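Local coordinates for cellulosomal scaffoldin adaptor protein B (Acetivibrio cellulolyticus, PDB 3BWZ) that contributes a type II cohesin module, the kind of scaffoldin domain that docks a partner's type II dockerin during cellulosome assembly, at residues 21-26 and 113-118; 40-45 and 127-132. All coordinates share one frame; numbering follows the deposited sequence.

Contact 1 of 2, residues 21-26 and 113-118; sequences IVTASI and VAVVKF
Val22 O is gripped by two donors of the facing strand: Phe118 N makes a hydrogen bond of 2.8 Å to it, and the CA-H of Lys117 adds a CA-H...O contact with CA 3.4 Å away. Ala24 O is treated the same way at the next hydrogen-bonded pair, by Val116 N at 2.9 Å and the CA-H of Val115. The reciprocal bonds, Val22 N to Phe118 O and Ala24 N to Val116 O, complete two hydrogen-bonded pairs of an antiparallel ladder whose strand axes run at 160°. This ladder joins strands 21-29 and 111-120 in one sheet of the cohesin beta-sandwich. Strand 6-11 continues the sheet beyond the first of them, and strands 48-51 and 65-66 pair with the second.

The two faces differ. On one, Lys117 and Thr23 lie side by side; the lysine runs extended until chi4 (-75°) turns NZ back to donate to Thr23 OG1 at 2.9 Å. Thr23 CG2, anti to the backbone N, presses on Val115 CG1 at 3.3 Å, tighter than ordinary carbon contact. On the buried face the methyl of Ala24 sits at the edge of the Phe118 ring, CB to CE1 4.2 Å. In the conformer modelled here, Ile26 sends CG2 against Val113 CG2 at 3.5 Å, while its CD1 meets Ala114 CB at the longer distance of 4.1 Å.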
loop_
_atom_site.group_PDB
_atom_site.type_symbol
_atom_site.label_atom_id
_atom_site.label_comp_id
_atom_site.label_asym_id
_atom_site.label_seq_id
_atom_site.Cartn_x
_atom_site.Cartn_y
_atom_site.Cartn_z
ATOM N N ILE A 21 -4.125 5.672 -15.874
ATOM C CA ILE A 21 -3.564 4.964 -14.733
ATOM C C ILE A 21 -3.295 5.965 -13.606
ATOM O O ILE A 21 -2.636 6.993 -13.820
ATOM C CB ILE A 21 -2.259 4.225 -15.115
ATOM C CG1 ILE A 21 -2.505 3.288 -16.300
ATOM C CG2 ILE A 21 -1.707 3.468 -13.906
ATOM C CD1 ILE A 21 -3.640 2.307 -16.137
ATOM N N VAL A 22 -3.778 5.635 -12.424
ATOM C CA VAL A 22 -3.506 6.385 -11.217
ATOM C C VAL A 22 -2.589 5.527 -10.358
ATOM O O VAL A 22 -2.894 4.353 -10.076
ATOM C CB VAL A 22 -4.827 6.668 -10.451
ATOM C CG1 VAL A 22 -4.539 7.314 -9.086
ATOM C CG2 VAL A 22 -5.778 7.514 -11.282
ATOM N N THR A 23 -1.446 6.077 -9.956
ATOM C CA THR A 23 -0.468 5.328 -9.188
ATOM C C THR A 23 -0.596 5.696 -7.731
ATOM O O THR A 23 -0.384 6.859 -7.357
ATOM C CB THR A 23 0.943 5.599 -9.723
ATOM O OG1 THR A 23 1.017 5.212 -11.104
ATOM C CG2 THR A 23 1.990 4.815 -8.951
ATOM N N ALA A 24 -0.918 4.703 -6.913
ATOM C CA ALA A 24 -1.017 4.868 -5.471
ATOM C C ALA A 24 0.285 4.364 -4.841
ATOM O O ALA A 24 0.590 3.173 -4.845
ATOM C CB ALA A 24 -2.216 4.090 -4.931
ATOM N N SER A 25 1.043 5.290 -4.278
ATOM C CA SER A 25 2.265 4.975 -3.565
ATOM C C SER A 25 1.978 4.903 -2.082
ATOM O O SER A 25 1.362 5.795 -1.505
ATOM C CB SER A 25 3.315 6.059 -3.825
ATOM O OG SER A 25 3.681 6.072 -5.185
ATOM N N ILE A 26 2.401 3.812 -1.453
ATOM C CA ILE A 26 2.219 3.598 -0.031
ATOM C C ILE A 26 3.499 4.047 0.656
ATOM O O ILE A 26 4.530 3.387 0.565
ATOM C CB ILE A 26 1.898 2.149 0.320
ATOM C CG1 ILE A 26 0.642 1.640 -0.409
ATOM C CG2 ILE A 26 1.726 2.040 1.830
ATOM C CD1 ILE A 26 0.531 0.192 -0.449
ATOM N N VAL A 113 6.808 1.794 0.340
ATOM C CA VAL A 113 6.885 0.373 0.572
ATOM C C VAL A 113 6.389 -0.442 -0.610
ATOM O O VAL A 113 6.822 -1.574 -0.773
ATOM C CB VAL A 113 6.173 -0.042 1.876
ATOM C CG1 VAL A 113 6.802 0.612 3.075
ATOM C CG2 VAL A 113 4.726 0.200 1.865
ATOM N N ALA A 114 5.455 0.105 -1.377
ATOM C CA ALA A 114 4.801 -0.612 -2.454
ATOM C C ALA A 114 4.024 0.400 -3.259
ATOM O O ALA A 114 3.688 1.483 -2.763
ATOM C CB ALA A 114 3.847 -1.685 -1.868
ATOM N N VAL A 115 3.700 0.010 -4.491
ATOM C CA VAL A 115 2.909 0.819 -5.385
ATOM C C VAL A 115 1.779 -0.038 -5.946
ATOM O O VAL A 115 1.993 -1.183 -6.355
ATOM C CB VAL A 115 3.812 1.322 -6.523
ATOM C CG1 VAL A 115 3.061 2.019 -7.590
ATOM C CG2 VAL A 115 4.884 2.228 -5.975
ATOM N N VAL A 116 0.574 0.530 -5.951
ATOM C CA VAL A 116 -0.565 -0.103 -6.614
ATOM C C VAL A 116 -1.062 0.865 -7.665
ATOM O O VAL A 116 -1.476 1.976 -7.354
ATOM C CB VAL A 116 -1.712 -0.489 -5.640
ATOM C CG1 VAL A 116 -2.844 -1.164 -6.438
ATOM C CG2 VAL A 116 -1.190 -1.392 -4.552
ATOM N N LYS A 117 -1.035 0.422 -8.920
ATOM C CA LYS A 117 -1.564 1.184 -10.024
ATOM C C LYS A 117 -3.003 0.761 -10.286
ATOM O O LYS A 117 -3.331 -0.413 -10.254
ATOM C CB LYS A 117 -0.693 0.982 -11.249
ATOM C CG LYS A 117 0.658 1.653 -11.080
ATOM C CD LYS A 117 1.631 1.268 -12.174
ATOM C CE LYS A 117 2.901 2.046 -12.078
ATOM N NZ LYS A 117 2.740 3.446 -12.542
ATOM N N PHE A 118 -3.831 1.749 -10.597
ATOM C CA PHE A 118 -5.237 1.538 -10.891
ATOM C C PHE A 118 -5.612 2.145 -12.222
ATOM O O PHE A 118 -5.341 3.317 -12.476
ATOM C CB PHE A 118 -6.143 2.149 -9.814
ATOM C CG PHE A 118 -6.057 1.495 -8.475
ATOM C CD1 PHE A 118 -5.234 2.008 -7.480
ATOM C CD2 PHE A 118 -6.831 0.394 -8.182
ATOM C CE1 PHE A 118 -5.181 1.404 -6.248
ATOM C CE2 PHE A 118 -6.787 -0.203 -6.946
ATOM C CZ PHE A 118 -5.967 0.313 -5.983
#

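Contact 2 of 2, residues 40-45 and 127-132; sequences NMKYDP and SISFED
Met41 packs into the interior face between Phe130 and Ile128, and this is the tight side of the contact. In the conformer given, one of two, its CG approaches the Phe130 ring obliquely, 3.6 Å from CE2. The chain then bends at chi3 (68°), which turns CE to meet Ile128 CG2, also at 3.6 Å; as a fixed packing this is doubtful. Asn40 O approaches the same Phe130 ring in its plane, at the edge, and accepts a hydrogen bond from Glu131 N at 3.0 Å. One step along from Met41 and Phe130, Lys42 and Ser129 form a hydrogen-bonded antiparallel pair: Ser129 N meets Lys42 O in the carbonyl plane, whereas Lys42 N stands above the plane of Ser129 O.

The outer face is looser. There the extended Glu131 side chain, in the conformer modelled, crosses Lys42 at a slant, but OE2 touches the aliphatic part, 3.4 Å from CG, and stays 5.6 Å from NZ. The ammonium group instead donates to Tyr43 O within its own segment and to Lys86 O. Past Tyr43 the backbones part, and a water bridges them, accepting from Asp44 N and donating to Ser127 O, 2.8 Å from each. Apolar Met41, Ile128 and Phe130 inward, Lys42 and Ser129 outward: this is the two-faced pattern of an antiparallel strand pair in the cohesin beta-sandwich.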
loop_
_atom_site.group_PDB
_atom_site.type_symbol
_atom_site.label_atom_id
_atom_site.label_comp_id
_atom_site.label_asym_id
_atom_site.label_seq_id
_atom_site.Cartn_x
_atom_site.Cartn_y
_atom_site.Cartn_z
ATOM N N ASN A 40 -4.074 -3.878 4.288
ATOM C CA ASN A 40 -5.369 -4.252 3.743
ATOM C C ASN A 40 -5.980 -3.026 3.100
ATOM O O ASN A 40 -6.431 -2.116 3.800
ATOM C CB ASN A 40 -6.253 -4.796 4.873
ATOM C CG ASN A 40 -7.527 -5.404 4.379
ATOM O OD1 ASN A 40 -8.645 -4.841 4.588
ATOM N ND2 ASN A 40 -7.413 -6.524 3.710
ATOM N N MET A 41 -6.000 -3.030 1.774
ATOM C CA MET A 41 -6.478 -1.904 0.975
ATOM C C MET A 41 -7.856 -2.211 0.420
ATOM O O MET A 41 -8.173 -3.348 0.065
ATOM C CB MET A 41 -5.569 -1.605 -0.179
ATOM C CG MET A 41 -4.258 -1.064 0.256
ATOM S SD MET A 41 -3.136 -0.817 -1.106
ATOM C CE MET A 41 -3.903 0.515 -2.021
ATOM N N LYS A 42 -8.679 -1.174 0.308
ATOM C CA LYS A 42 -10.024 -1.256 -0.245
ATOM C C LYS A 42 -10.204 -0.209 -1.335
ATOM O O LYS A 42 -9.797 0.934 -1.199
ATOM C CB LYS A 42 -11.051 -1.036 0.871
ATOM C CG LYS A 42 -12.509 -1.097 0.461
ATOM C CD LYS A 42 -12.978 -2.508 0.204
ATOM C CE LYS A 42 -14.419 -2.551 -0.252
ATOM N NZ LYS A 42 -14.596 -1.963 -1.608
ATOM N N TYR A 43 -10.824 -0.631 -2.420
ATOM C CA TYR A 43 -11.168 0.258 -3.531
ATOM C C TYR A 43 -12.508 -0.187 -4.088
ATOM O O TYR A 43 -12.986 -1.280 -3.768
ATOM C CB TYR A 43 -10.068 0.265 -4.619
ATOM C CG TYR A 43 -9.902 -1.074 -5.285
ATOM C CD1 TYR A 43 -10.549 -1.378 -6.467
ATOM C CD2 TYR A 43 -9.157 -2.067 -4.688
ATOM C CE1 TYR A 43 -10.448 -2.624 -7.053
ATOM C CE2 TYR A 43 -9.034 -3.329 -5.265
ATOM C CZ TYR A 43 -9.685 -3.610 -6.442
ATOM O OH TYR A 43 -9.593 -4.874 -6.976
ATOM N N ASP A 44 -13.106 0.648 -4.936
ATOM C CA ASP A 44 -14.395 0.334 -5.529
ATOM C C ASP A 44 -14.137 -0.323 -6.872
ATOM O O ASP A 44 -13.671 0.331 -7.791
ATOM C CB ASP A 44 -15.232 1.617 -5.703
ATOM C CG ASP A 44 -16.600 1.347 -6.276
ATOM O OD1 ASP A 44 -16.816 0.249 -6.848
ATOM O OD2 ASP A 44 -17.458 2.249 -6.159
ATOM N N PRO A 45 -14.417 -1.630 -6.998
ATOM C CA PRO A 45 -14.044 -2.333 -8.210
ATOM C C PRO A 45 -14.922 -2.002 -9.417
ATOM O O PRO A 45 -14.588 -2.404 -10.515
ATOM C CB PRO A 45 -14.212 -3.797 -7.808
ATOM C CG PRO A 45 -15.294 -3.774 -6.781
ATOM C CD PRO A 45 -15.059 -2.519 -6.009
ATOM N N SER A 127 -12.631 6.499 -3.510
ATOM C CA SER A 127 -11.611 6.415 -2.469
ATOM C C SER A 127 -10.792 5.143 -2.548
ATOM O O SER A 127 -11.334 4.064 -2.822
ATOM C CB SER A 127 -12.281 6.433 -1.102
ATOM O OG SER A 127 -12.890 7.681 -0.911
ATOM N N ILE A 128 -9.498 5.264 -2.258
ATOM C CA ILE A 128 -8.608 4.141 -2.052
ATOM C C ILE A 128 -8.234 4.222 -0.573
ATOM O O ILE A 128 -7.641 5.203 -0.128
ATOM C CB ILE A 128 -7.358 4.226 -2.975
ATOM C CG1 ILE A 128 -7.781 4.213 -4.461
ATOM C CG2 ILE A 128 -6.406 3.067 -2.694
ATOM C CD1 ILE A 128 -6.708 4.807 -5.366
ATOM N N SER A 129 -8.586 3.197 0.187
ATOM C CA SER A 129 -8.469 3.240 1.628
ATOM C C SER A 129 -7.653 2.077 2.165
ATOM O O SER A 129 -7.389 1.100 1.458
ATOM C CB SER A 129 -9.821 3.161 2.302
ATOM O OG SER A 129 -10.589 2.119 1.831
ATOM N N PHE A 130 -7.263 2.196 3.435
ATOM C CA PHE A 130 -6.891 1.025 4.227
ATOM C C PHE A 130 -8.065 0.760 5.136
ATOM O O PHE A 130 -8.693 1.696 5.623
ATOM C CB PHE A 130 -5.700 1.292 5.120
ATOM C CG PHE A 130 -4.402 1.489 4.407
ATOM C CD1 PHE A 130 -3.579 2.551 4.731
ATOM C CD2 PHE A 130 -3.935 0.533 3.528
ATOM C CE1 PHE A 130 -2.351 2.708 4.155
ATOM C CE2 PHE A 130 -2.697 0.689 2.920
ATOM C CZ PHE A 130 -1.899 1.790 3.252
ATOM N N GLU A 131 -8.373 -0.507 5.401
ATOM C CA GLU A 131 -9.559 -0.885 6.197
ATOM C C GLU A 131 -9.223 -2.021 7.154
ATOM O O GLU A 131 -8.532 -2.961 6.766
ATOM C CB GLU A 131 -10.701 -1.317 5.271
ATOM C CG GLU A 131 -11.343 -0.144 4.507
ATOM C CD GLU A 131 -12.783 -0.427 4.069
ATOM O OE1 GLU A 131 -13.594 0.522 4.039
ATOM O OE2 GLU A 131 -13.113 -1.594 3.764
ATOM N N ASP A 132 -9.773 -1.969 8.359
ATOM C CA ASP A 132 -9.729 -3.108 9.255
ATOM C C ASP A 132 -10.480 -4.308 8.621
ATOM O O ASP A 132 -11.286 -4.165 7.689
ATOM C CB ASP A 132 -10.254 -2.729 10.638
ATOM C CG ASP A 132 -9.279 -1.906 11.464
ATOM O OD1 ASP A 132 -8.085 -1.766 11.136
ATOM O OD2 ASP A 132 -9.756 -1.436 12.524
HETATM O O HOH W 1 -11.955 3.187 -5.376
#

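Contacts 1 and 2, with centres about 12 Å apart, meet through the side chains that each turns into the sandwich interior. Phe118 of contact 1 makes two of these approaches: its CE2 lies 3.6 Å from Tyr43 CG, the two ring planes inclined at about 55°, and its CD1 lies 3.8 Å from Ile128 CD1. At the other end of contact 1, Ile26 reaches, in the conformers modelled, both Met41, CD1 to SD 3.9 Å, and Phe130, CG2 to CZ 3.9 Å. The segments alternate along the chain: strand 21-29 is followed by 34-42, and 111-120 by 126-130, each successive pair crossing from one contact to the other. All four segments belong to the cohesin module.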